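Local coordinates for protein N-acetylmuramoyl-l-alanine amidase (Bartonella henselae, PDB 3NE8) that probably uses a zinc ion to cleave the amide bond between N-acetylmuramic acid and L-alanine in peptidoglycan, remodelling the cell wall during division, at residues Phe5-Asp10 with Tyr218-Phe223; Leu33-Ala38 with Gln211-Ile216; Ser64-Lys69 with Phe176-Ala181; Lys69-Asp74 with Pro182-Val187. All blocks are in the same frame, centred on the assembly; numbering follows the deposited sequence. Where two conformers were deposited one is given.

Contact 1: Phe5-Asp10 with Tyr218-Phe223; sequences FRVVLD and YSIRQF. With ACT (acetate ion), chain E.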
# COMPACT_ATOMS: atom_id res chain seq x y z
N PHE A 5 -1.23 -12.12 -12.71
CA PHE A 5 -0.46 -10.91 -12.47
C PHE A 5 0.79 -10.95 -13.33
O PHE A 5 1.45 -11.98 -13.40
CB PHE A 5 -0.07 -10.86 -10.99
CG PHE A 5 0.41 -9.51 -10.53
CD1 PHE A 5 -0.48 -8.47 -10.38
CD2 PHE A 5 1.75 -9.30 -10.23
CE1 PHE A 5 -0.06 -7.23 -9.95
CE2 PHE A 5 2.18 -8.05 -9.80
CZ PHE A 5 1.27 -7.03 -9.66
N ARG A 6 1.13 -9.84 -13.98
CA ARG A 6 2.19 -9.83 -14.99
C ARG A 6 3.43 -9.12 -14.47
O ARG A 6 3.38 -7.94 -14.12
CB ARG A 6 1.67 -9.16 -16.26
CG ARG A 6 0.37 -9.78 -16.79
CD ARG A 6 -0.18 -9.04 -18.01
NE ARG A 6 0.71 -9.16 -19.16
CZ ARG A 6 0.81 -10.25 -19.92
NH1 ARG A 6 0.07 -11.32 -19.65
NH2 ARG A 6 1.65 -10.26 -20.94
N VAL A 7 4.55 -9.83 -14.44
CA VAL A 7 5.78 -9.31 -13.87
C VAL A 7 6.91 -9.39 -14.88
O VAL A 7 7.11 -10.43 -15.51
CB VAL A 7 6.20 -10.13 -12.63
CG1 VAL A 7 7.49 -9.58 -12.02
CG2 VAL A 7 5.10 -10.11 -11.61
N VAL A 8 7.66 -8.29 -15.03
CA VAL A 8 8.85 -8.30 -15.86
C VAL A 8 10.06 -8.11 -14.97
O VAL A 8 10.10 -7.19 -14.14
CB VAL A 8 8.78 -7.22 -16.96
CG1 VAL A 8 10.13 -7.07 -17.67
CG2 VAL A 8 7.68 -7.59 -17.95
N LEU A 9 11.02 -9.02 -15.12
CA LEU A 9 12.28 -8.98 -14.40
C LEU A 9 13.38 -8.52 -15.34
O LEU A 9 13.49 -9.02 -16.47
CB LEU A 9 12.65 -10.36 -13.85
CG LEU A 9 11.57 -11.03 -13.01
CD1 LEU A 9 12.02 -12.40 -12.53
CD2 LEU A 9 11.17 -10.17 -11.82
N ASP A 10 14.20 -7.60 -14.87
CA ASP A 10 15.28 -7.03 -15.66
C ASP A 10 16.63 -7.38 -15.04
O ASP A 10 17.05 -6.75 -14.06
CB ASP A 10 15.13 -5.51 -15.72
CG ASP A 10 16.30 -4.84 -16.41
OD1 ASP A 10 16.66 -5.31 -17.51
OD2 ASP A 10 16.89 -3.88 -15.85
N TYR A 218 7.11 -14.10 -2.61
CA TYR A 218 6.03 -13.94 -1.64
C TYR A 218 5.54 -12.50 -1.63
O TYR A 218 4.32 -12.25 -1.63
CB TYR A 218 6.51 -14.37 -0.25
CG TYR A 218 5.46 -14.26 0.83
CD1 TYR A 218 4.37 -15.13 0.86
CD2 TYR A 218 5.55 -13.29 1.81
CE1 TYR A 218 3.41 -15.03 1.86
CE2 TYR A 218 4.59 -13.19 2.81
CZ TYR A 218 3.53 -14.05 2.82
OH TYR A 218 2.58 -13.93 3.82
N SER A 219 6.46 -11.54 -1.63
CA SER A 219 6.09 -10.14 -1.68
C SER A 219 5.28 -9.82 -2.92
O SER A 219 4.32 -9.05 -2.87
CB SER A 219 7.31 -9.23 -1.61
OG SER A 219 7.95 -9.37 -0.36
N ILE A 220 5.69 -10.40 -4.05
CA ILE A 220 4.96 -10.20 -5.30
C ILE A 220 3.54 -10.75 -5.22
O ILE A 220 2.58 -10.10 -5.66
CB ILE A 220 5.72 -10.80 -6.50
CG1 ILE A 220 7.00 -9.99 -6.75
CG2 ILE A 220 4.83 -10.84 -7.74
CD1 ILE A 220 7.96 -10.66 -7.72
N ARG A 221 3.37 -11.93 -4.65
CA ARG A 221 2.04 -12.50 -4.46
C ARG A 221 1.15 -11.59 -3.61
O ARG A 221 -0.03 -11.39 -3.91
CB ARG A 221 2.14 -13.89 -3.83
CG ARG A 221 2.95 -14.88 -4.66
CD ARG A 221 2.10 -15.61 -5.68
NE ARG A 221 1.50 -14.71 -6.67
CZ ARG A 221 0.22 -14.74 -7.02
NH1 ARG A 221 -0.60 -15.63 -6.47
NH2 ARG A 221 -0.24 -13.89 -7.93
N GLN A 222 1.72 -11.03 -2.54
CA GLN A 222 0.95 -10.12 -1.69
C GLN A 222 0.58 -8.86 -2.45
O GLN A 222 -0.54 -8.36 -2.34
CB GLN A 222 1.76 -9.77 -0.45
CG GLN A 222 1.92 -10.92 0.54
CD GLN A 222 2.65 -10.49 1.79
OE1 GLN A 222 3.61 -9.73 1.73
NE2 GLN A 222 2.19 -10.98 2.94
N PHE A 223 1.51 -8.34 -3.23
CA PHE A 223 1.26 -7.16 -4.04
C PHE A 223 0.18 -7.42 -5.09
O PHE A 223 -0.69 -6.57 -5.32
CB PHE A 223 2.58 -6.74 -4.69
CG PHE A 223 2.53 -5.46 -5.46
CD1 PHE A 223 2.32 -4.24 -4.82
CD2 PHE A 223 2.76 -5.46 -6.83
CE1 PHE A 223 2.32 -3.06 -5.54
CE2 PHE A 223 2.76 -4.29 -7.56
CZ PHE A 223 2.53 -3.07 -6.91
C ACT E . 1.04 -13.58 -22.20
O ACT E . 0.10 -13.35 -21.41
OXT ACT E . 1.94 -12.72 -22.27
CH3 ACT E . 1.09 -14.83 -23.04

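Contact 2: Leu33-Ala38 with Gln211-Ile216; sequences LAFARA and QMAASI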
# COMPACT_ATOMS: atom_id res chain seq x y z
N LEU A 33 21.39 -12.24 -13.92
CA LEU A 33 20.66 -13.18 -14.77
C LEU A 33 20.31 -14.44 -13.97
O LEU A 33 19.17 -14.92 -14.04
CB LEU A 33 21.46 -13.52 -16.03
CG LEU A 33 20.81 -14.47 -17.04
CD1 LEU A 33 19.49 -13.91 -17.55
CD2 LEU A 33 21.75 -14.73 -18.20
N ALA A 34 21.26 -14.95 -13.20
CA ALA A 34 21.01 -16.15 -12.40
C ALA A 34 19.92 -15.86 -11.37
O ALA A 34 19.05 -16.69 -11.10
CB ALA A 34 22.29 -16.63 -11.71
N PHE A 35 19.98 -14.70 -10.74
CA PHE A 35 18.97 -14.34 -9.76
C PHE A 35 17.60 -14.19 -10.41
O PHE A 35 16.59 -14.65 -9.87
CB PHE A 35 19.35 -13.07 -9.00
CG PHE A 35 18.44 -12.80 -7.84
CD1 PHE A 35 18.72 -13.35 -6.60
CD2 PHE A 35 17.28 -12.06 -8.00
CE1 PHE A 35 17.87 -13.13 -5.52
CE2 PHE A 35 16.42 -11.85 -6.92
CZ PHE A 35 16.73 -12.39 -5.69
N ALA A 36 17.54 -13.52 -11.56
CA ALA A 36 16.28 -13.36 -12.27
C ALA A 36 15.68 -14.71 -12.61
O ALA A 36 14.46 -14.89 -12.49
CB ALA A 36 16.48 -12.52 -13.53
N ARG A 37 16.51 -15.64 -13.06
CA ARG A 37 16.03 -16.98 -13.39
C ARG A 37 15.48 -17.69 -12.14
O ARG A 37 14.47 -18.40 -12.21
CB ARG A 37 17.14 -17.78 -14.08
CG ARG A 37 17.42 -17.27 -15.48
CD ARG A 37 18.70 -17.82 -16.06
NE ARG A 37 18.78 -17.56 -17.50
CZ ARG A 37 19.84 -17.83 -18.25
NH1 ARG A 37 20.95 -18.32 -17.71
NH2 ARG A 37 19.79 -17.60 -19.56
N ALA A 38 16.14 -17.51 -11.00
CA ALA A 38 15.67 -18.11 -9.76
C ALA A 38 14.33 -17.51 -9.33
O ALA A 38 13.43 -18.22 -8.87
CB ALA A 38 16.70 -17.95 -8.66
N GLN A 211 16.74 -18.43 -1.54
CA GLN A 211 15.98 -17.99 -0.37
C GLN A 211 15.53 -16.54 -0.50
O GLN A 211 14.40 -16.19 -0.15
CB GLN A 211 16.80 -18.20 0.90
CG GLN A 211 16.99 -19.69 1.22
CD GLN A 211 18.03 -19.95 2.29
OE1 GLN A 211 18.60 -19.03 2.86
NE2 GLN A 211 18.27 -21.23 2.56
N MSE A 212 16.39 -15.69 -1.04
CA MSE A 212 16.00 -14.30 -1.24
C MSE A 212 14.94 -14.20 -2.33
O MSE A 212 13.98 -13.44 -2.19
CB MSE A 212 17.20 -13.41 -1.57
CG MSE A 212 16.81 -11.96 -1.74
SE MSE A 212 18.35 -10.77 -1.87
CE MSE A 212 17.42 -9.12 -2.28
N ALA A 213 15.12 -14.95 -3.41
CA ALA A 213 14.13 -14.96 -4.48
C ALA A 213 12.77 -15.43 -3.96
O ALA A 213 11.73 -14.89 -4.35
CB ALA A 213 14.61 -15.84 -5.63
N ALA A 214 12.76 -16.43 -3.08
CA ALA A 214 11.51 -16.93 -2.52
C ALA A 214 10.79 -15.84 -1.73
O ALA A 214 9.55 -15.73 -1.79
CB ALA A 214 11.75 -18.14 -1.65
N SER A 215 11.54 -15.03 -0.99
CA SER A 215 10.95 -13.94 -0.22
C SER A 215 10.36 -12.89 -1.16
O SER A 215 9.25 -12.40 -0.95
CB SER A 215 12.02 -13.32 0.68
OG SER A 215 11.48 -12.23 1.41
N ILE A 216 11.11 -12.52 -2.19
CA ILE A 216 10.59 -11.56 -3.15
C ILE A 216 9.34 -12.10 -3.85
O ILE A 216 8.37 -11.36 -4.06
CB ILE A 216 11.67 -11.13 -4.16
CG1 ILE A 216 12.81 -10.43 -3.40
CG2 ILE A 216 11.09 -10.22 -5.23
CD1 ILE A 216 14.01 -10.14 -4.23

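Contact 3: Ser64-Lys69 with Phe176-Ala181; sequences SERVKK and FQVLKA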
# COMPACT_ATOMS: atom_id res chain seq x y z
N SER A 64 16.41 2.25 -21.75
CA SER A 64 15.12 2.55 -22.35
C SER A 64 14.48 1.32 -22.99
O SER A 64 13.25 1.21 -23.06
CB SER A 64 15.25 3.67 -23.38
OG SER A 64 16.09 3.26 -24.45
N GLU A 65 15.30 0.41 -23.51
CA GLU A 65 14.77 -0.80 -24.11
C GLU A 65 14.20 -1.73 -23.04
O GLU A 65 13.21 -2.42 -23.28
CB GLU A 65 15.85 -1.52 -24.92
CG GLU A 65 15.31 -2.57 -25.86
CD GLU A 65 14.59 -1.98 -27.06
OE1 GLU A 65 14.73 -0.76 -27.30
OE2 GLU A 65 13.88 -2.73 -27.76
N ARG A 66 14.82 -1.75 -21.86
CA ARG A 66 14.30 -2.55 -20.75
C ARG A 66 12.92 -2.03 -20.32
O ARG A 66 11.98 -2.80 -20.12
CB ARG A 66 15.31 -2.53 -19.60
CG ARG A 66 16.67 -3.11 -20.00
CD ARG A 66 17.74 -2.75 -19.00
NE ARG A 66 19.09 -3.07 -19.48
CZ ARG A 66 19.80 -4.12 -19.10
NH1 ARG A 66 19.30 -5.00 -18.24
NH2 ARG A 66 21.02 -4.31 -19.60
N VAL A 67 12.80 -0.71 -20.22
CA VAL A 67 11.52 -0.08 -19.87
C VAL A 67 10.47 -0.39 -20.94
O VAL A 67 9.32 -0.75 -20.62
CB VAL A 67 11.69 1.43 -19.68
CG1 VAL A 67 10.33 2.11 -19.47
CG2 VAL A 67 12.60 1.72 -18.50
N LYS A 68 10.85 -0.27 -22.20
CA LYS A 68 9.93 -0.53 -23.30
C LYS A 68 9.41 -1.97 -23.25
O LYS A 68 8.23 -2.22 -23.51
CB LYS A 68 10.63 -0.25 -24.63
CG LYS A 68 9.82 -0.56 -25.88
CD LYS A 68 10.56 -0.08 -27.12
CE LYS A 68 9.96 -0.62 -28.40
NZ LYS A 68 10.29 -2.06 -28.61
N LYS A 69 10.28 -2.91 -22.91
CA LYS A 69 9.86 -4.31 -22.83
C LYS A 69 8.81 -4.51 -21.74
O LYS A 69 7.86 -5.26 -21.92
CB LYS A 69 11.07 -5.23 -22.63
CG LYS A 69 11.95 -5.35 -23.87
CD LYS A 69 13.22 -6.15 -23.56
CE LYS A 69 14.11 -6.32 -24.79
NZ LYS A 69 13.41 -7.02 -25.91
N PHE A 176 17.02 6.87 -11.16
CA PHE A 176 17.40 5.73 -11.99
C PHE A 176 16.58 5.70 -13.28
O PHE A 176 15.35 5.58 -13.24
CB PHE A 176 17.17 4.42 -11.24
CG PHE A 176 18.10 4.19 -10.08
CD1 PHE A 176 19.34 3.62 -10.28
CD2 PHE A 176 17.72 4.53 -8.79
CE1 PHE A 176 20.20 3.40 -9.21
CE2 PHE A 176 18.57 4.31 -7.72
CZ PHE A 176 19.80 3.74 -7.92
N GLN A 177 17.25 5.79 -14.43
CA GLN A 177 16.53 5.81 -15.70
C GLN A 177 15.76 4.53 -15.99
O GLN A 177 14.75 4.55 -16.69
CB GLN A 177 17.49 6.13 -16.85
CG GLN A 177 18.11 7.51 -16.77
CD GLN A 177 17.08 8.59 -16.51
OE1 GLN A 177 16.33 8.97 -17.40
NE2 GLN A 177 17.05 9.09 -15.28
N VAL A 178 16.20 3.41 -15.42
CA VAL A 178 15.50 2.16 -15.68
C VAL A 178 14.15 2.10 -14.94
O VAL A 178 13.33 1.22 -15.23
CB VAL A 178 16.37 0.93 -15.35
CG1 VAL A 178 16.36 0.62 -13.85
CG2 VAL A 178 15.92 -0.29 -16.16
N LEU A 179 13.92 3.05 -14.03
CA LEU A 179 12.69 3.10 -13.26
C LEU A 179 11.69 4.14 -13.79
O LEU A 179 10.74 4.49 -13.09
CB LEU A 179 13.00 3.37 -11.77
CG LEU A 179 13.93 2.37 -11.07
CD1 LEU A 179 14.08 2.72 -9.59
CD2 LEU A 179 13.43 0.93 -11.26
N LYS A 180 11.90 4.61 -15.02
CA LYS A 180 11.13 5.72 -15.58
C LYS A 180 9.77 5.37 -16.20
O LYS A 180 9.09 6.27 -16.70
CB LYS A 180 11.96 6.45 -16.63
CG LYS A 180 13.16 7.20 -16.08
CD LYS A 180 12.80 8.61 -15.66
CE LYS A 180 14.03 9.34 -15.15
NZ LYS A 180 13.73 10.76 -14.81
N ALA A 181 9.34 4.11 -16.19
CA ALA A 181 8.03 3.80 -16.78
C ALA A 181 6.95 4.61 -16.06
O ALA A 181 6.81 4.51 -14.84
CB ALA A 181 7.72 2.31 -16.67

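Contact 4: Lys69-Asp74 with Pro182-Val187; sequences KAQEFD and PDVPSV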
# COMPACT_ATOMS: atom_id res chain seq x y z
N LYS A 69 10.28 -2.91 -22.91
CA LYS A 69 9.86 -4.31 -22.83
C LYS A 69 8.81 -4.51 -21.74
O LYS A 69 7.86 -5.26 -21.92
CB LYS A 69 11.07 -5.23 -22.63
CG LYS A 69 11.95 -5.35 -23.87
CD LYS A 69 13.22 -6.15 -23.56
CE LYS A 69 14.11 -6.32 -24.79
NZ LYS A 69 13.41 -7.02 -25.91
N ALA A 70 8.97 -3.83 -20.61
CA ALA A 70 7.98 -3.91 -19.54
C ALA A 70 6.63 -3.39 -20.02
O ALA A 70 5.59 -4.00 -19.75
CB ALA A 70 8.46 -3.13 -18.32
N GLN A 71 6.64 -2.27 -20.73
CA GLN A 71 5.41 -1.68 -21.24
C GLN A 71 4.77 -2.54 -22.33
O GLN A 71 3.56 -2.72 -22.35
CB GLN A 71 5.67 -0.27 -21.77
CG GLN A 71 6.11 0.70 -20.68
CD GLN A 71 6.54 2.02 -21.24
OE1 GLN A 71 7.33 2.08 -22.19
NE2 GLN A 71 6.03 3.10 -20.67
N GLU A 72 5.58 -3.08 -23.23
CA GLU A 72 5.08 -3.95 -24.29
C GLU A 72 4.39 -5.19 -23.74
O GLU A 72 3.46 -5.72 -24.34
CB GLU A 72 6.22 -4.34 -25.24
CG GLU A 72 6.72 -3.18 -26.09
CD GLU A 72 7.99 -3.51 -26.86
OE1 GLU A 72 8.27 -2.82 -27.86
OE2 GLU A 72 8.71 -4.46 -26.47
N PHE A 73 4.87 -5.65 -22.58
CA PHE A 73 4.32 -6.84 -21.93
C PHE A 73 3.05 -6.52 -21.13
O PHE A 73 2.43 -7.42 -20.56
CB PHE A 73 5.38 -7.43 -20.98
CG PHE A 73 5.11 -8.85 -20.54
CD1 PHE A 73 5.20 -9.89 -21.44
CD2 PHE A 73 4.81 -9.15 -19.21
CE1 PHE A 73 4.96 -11.21 -21.04
CE2 PHE A 73 4.59 -10.46 -18.81
CZ PHE A 73 4.67 -11.48 -19.72
N ASP A 74 2.68 -5.24 -21.05
CA ASP A 74 1.59 -4.83 -20.16
C ASP A 74 1.87 -5.28 -18.73
O ASP A 74 0.99 -5.81 -18.04
CB ASP A 74 0.24 -5.35 -20.66
CG ASP A 74 -0.25 -4.62 -21.90
OD1 ASP A 74 0.19 -3.48 -22.14
OD2 ASP A 74 -1.09 -5.19 -22.63
N PRO A 182 6.16 5.42 -16.79
CA PRO A 182 5.14 6.21 -16.09
C PRO A 182 3.95 5.37 -15.65
O PRO A 182 3.16 5.79 -14.80
CB PRO A 182 4.69 7.22 -17.16
CG PRO A 182 4.98 6.54 -18.46
CD PRO A 182 6.27 5.78 -18.21
N ASP A 183 3.83 4.18 -16.25
CA ASP A 183 2.63 3.35 -16.16
C ASP A 183 2.87 1.94 -15.62
O ASP A 183 1.96 1.11 -15.61
CB ASP A 183 1.95 3.26 -17.54
CG ASP A 183 2.87 2.71 -18.64
OD1 ASP A 183 2.33 2.20 -19.65
OD2 ASP A 183 4.10 2.79 -18.51
N VAL A 184 4.09 1.65 -15.18
CA VAL A 184 4.41 0.35 -14.61
C VAL A 184 5.15 0.55 -13.29
O VAL A 184 6.23 1.13 -13.28
CB VAL A 184 5.31 -0.50 -15.55
CG1 VAL A 184 5.57 -1.86 -14.93
CG2 VAL A 184 4.69 -0.64 -16.94
N PRO A 185 4.57 0.08 -12.18
CA PRO A 185 5.28 0.19 -10.90
C PRO A 185 6.64 -0.47 -11.03
O PRO A 185 6.72 -1.58 -11.57
CB PRO A 185 4.37 -0.60 -9.93
CG PRO A 185 3.00 -0.45 -10.54
CD PRO A 185 3.23 -0.53 -12.03
N SER A 186 7.70 0.19 -10.56
CA SER A 186 9.07 -0.23 -10.83
C SER A 186 9.95 -0.05 -9.61
O SER A 186 9.91 1.01 -8.96
CB SER A 186 9.67 0.61 -11.98
OG SER A 186 8.94 0.44 -13.19
N VAL A 187 10.77 -1.06 -9.32
CA VAL A 187 11.79 -0.93 -8.29
C VAL A 187 13.10 -1.51 -8.80
O VAL A 187 13.11 -2.35 -9.71
CB VAL A 187 11.40 -1.65 -6.97
CG1 VAL A 187 10.09 -1.11 -6.41
CG2 VAL A 187 11.32 -3.17 -7.15
O HOH W 1 2.36 -0.68 -20.01

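Contact 1: Phe5-Asp10 with Tyr218-Phe223
I220 is where the helix of 218-223 first meets the strand of 5-10, and it does so with its CG2 branch. That methyl lies 3.9 Å from V7 CG2, the two side chains reaching toward each other tip to tip, and 4.2 Å from CD2 of the F5 ring, which it approaches obliquely. One methyl thus touches two residues of alternating position on the strand, F5 and V7, whose CB atoms both point at the helix. The CB of R221 points away from the strand, but the end of the side chain comes nearer; its approach to F5 CB is doubtful, since it rests on one of two conformers. Three residues after I220, F223 supplies an aromatic partner: F5 CZ is 3.6 Å from F223 CD2. The planes stand at 88° with centroids 5.8 Å apart, but the rings meet rim to rim and neither lies over the other's face, so this is not a T-shaped stack. In both residues CG is anti to the backbone N (chi1 -165° in F5). F151 of helix 135-161 also packs on F223. R6 points elsewhere; its NH1 and NH2 grip the two oxygens of an acetate, probably from the crystallisation liquor. With axes 10.1 Å apart at closest and N-to-C directions at 137°, mainly apolar packing of this kind is the helix-on-sheet layer of an alpha/beta/alpha sandwich, here helix 206-227 over a strand inside the mixed sheet.

Contact 2: Leu33-Ala38 with Gln211-Ile216
F35 inserts the far end of its ring among M212, A213 and I216, and apolar contact accounts for nearly all of the joint. CZ is the atom that touches most: it sits 4.0 Å from M212 CG and 3.8 Å from I216 CD1, both near the ring plane, so these two groups meet the edge. A213 N lies obliquely to the ring, 3.8 Å from F35 CZ, and A213 CB is 4.0 Å from the same atom. CG of F35 is anti to the backbone N (chi1 -171°), and the end of the ring comes nearer the second helix than its CB direction suggests. A38 adds a small-residue contact, its CB 4.2 Å from A213 CB, where the two backbones come closest.

A Met-aromatic interaction is the second kind. Selenomethionine M212, extended beyond CG, places SE 5.3 Å from the centroid of the F35 ring, and the direction lies 54° off the ring normal, an oblique rather than face-on approach.

The short axes pass 9.5 Å apart with a crossing angle of -51°. I81 of strand 77-82 also touches F35, which places the pair against the sheet. This is the packing of neighbouring helices, 28-45 and 206-227, within one helical layer of an alpha/beta/alpha sandwich.

Contact 3: Ser64-Lys69 with Phe176-Ala181
V67 stands with CG1 anti to its backbone N (chi1 174°) and CG2 anti to its carbonyl carbon, and this splits its two methyls between different parts of the 176-181 segment. CG1 meets A181, lying 3.8 Å from A181 CB and almost as near its CA. CG2 instead presses on main chain: it is 3.4 Å from V178 O and 4.0 Å from Q177 O, a methyl set against carbonyl oxygens. V178 has CG2 anti to its own N, which turns that methyl to R66; it lies 4.2 Å from both R66 CB and R66 CD, touching the aliphatic shaft where the two side chains pass obliquely.

This is helix-to-loop packing in the alpha/beta/alpha sandwich of the zinc amidase, joining helix 63-72 to the connection between strands 170-174 and 186-190. The connection is compact here, with a short 3-10 turn at 177-178 and a bond from L179 N to F176 O of 3.0 Å.

Past its contact with V178 CG2, the R66 chain runs extended from CG to NE, and its guanidinium forms a salt bridge to D10 and hydrogen bonds to the carbonyl oxygens of P11, L61 and H13. Since H13 is a zinc ligand, R66 is a second-shell residue tied to the backbone of the metal site, its side chain about 9 Å from the ion.

Contact 4: Lys69-Asp74 with Pro182-Val187
Q71 NE2 donates to D183 OD2 across 2.9 Å in a nearly straight bond, N-H...O 177°. The acceptor lies in the amide plane of Q71, whereas the donor meets OD2 on its syn side and 25° out of the carboxylate plane; amide and carboxylate are turned 74° from each other, and the two side chains cross at about a right angle. The bond joins the last turn of helix 63-72 to the turn that leads into strand 186-190, at the margin of the alpha/beta/alpha sandwich.

Two further approaches complete the first shell: P182 CD lies 3.6 Å from the amide nitrogen Q71 NE2, and, as the apolar one, V184 CG2 is 4.2 Å from Q71 CG, with the same methyl lying loosely beside A70 O. Q71 therefore serves both chemistries: its CG packs on the valine and its amide end takes the acid. V184 also reaches A75 and F78, which extends the packing inward to strand 77-82.

What positions these groups lies just behind them. The Q71 chain is extended beyond CG, stretching from the helix to the turn. D74 ends the helix in a Schellman motif, with positive phi and its N bonded to Q71 O at 3.0 Å. A water adds a second link, donating to D183 OD1 at 2.9 Å and weakly to Q71 O at 3.3 Å, so D183 is held through both carboxylate oxygens. On the strand side, S186 OG donates to V184 O at 2.8 Å, approaching from above the carbonyl plane.

The four contacts occupy one alpha/beta/alpha domain. Their first segments run in the order 1, 2, 3, 4 along the chain, their second segments in the order 3, 4, 2, 1, so contacts 1 and 2 enclose the other two, while 3 and 4 alternate. Helix 206-227 serves contacts 1 and 2, whose centres are 12 Å apart; helix 63-72 serves contacts 3 and 4, 8 Å apart and sharing K69. Contacts 2 and 3 do not touch, their centres 21 Å apart on opposite sides of the chain's centre. Strand 5-10 bridges the groups: L9 CD1 lies 3.5 Å from A36 O in contact 2, V8 packs on A70 in contact 4, and D10 ties the central sheet to helix 63-72 near the zinc site.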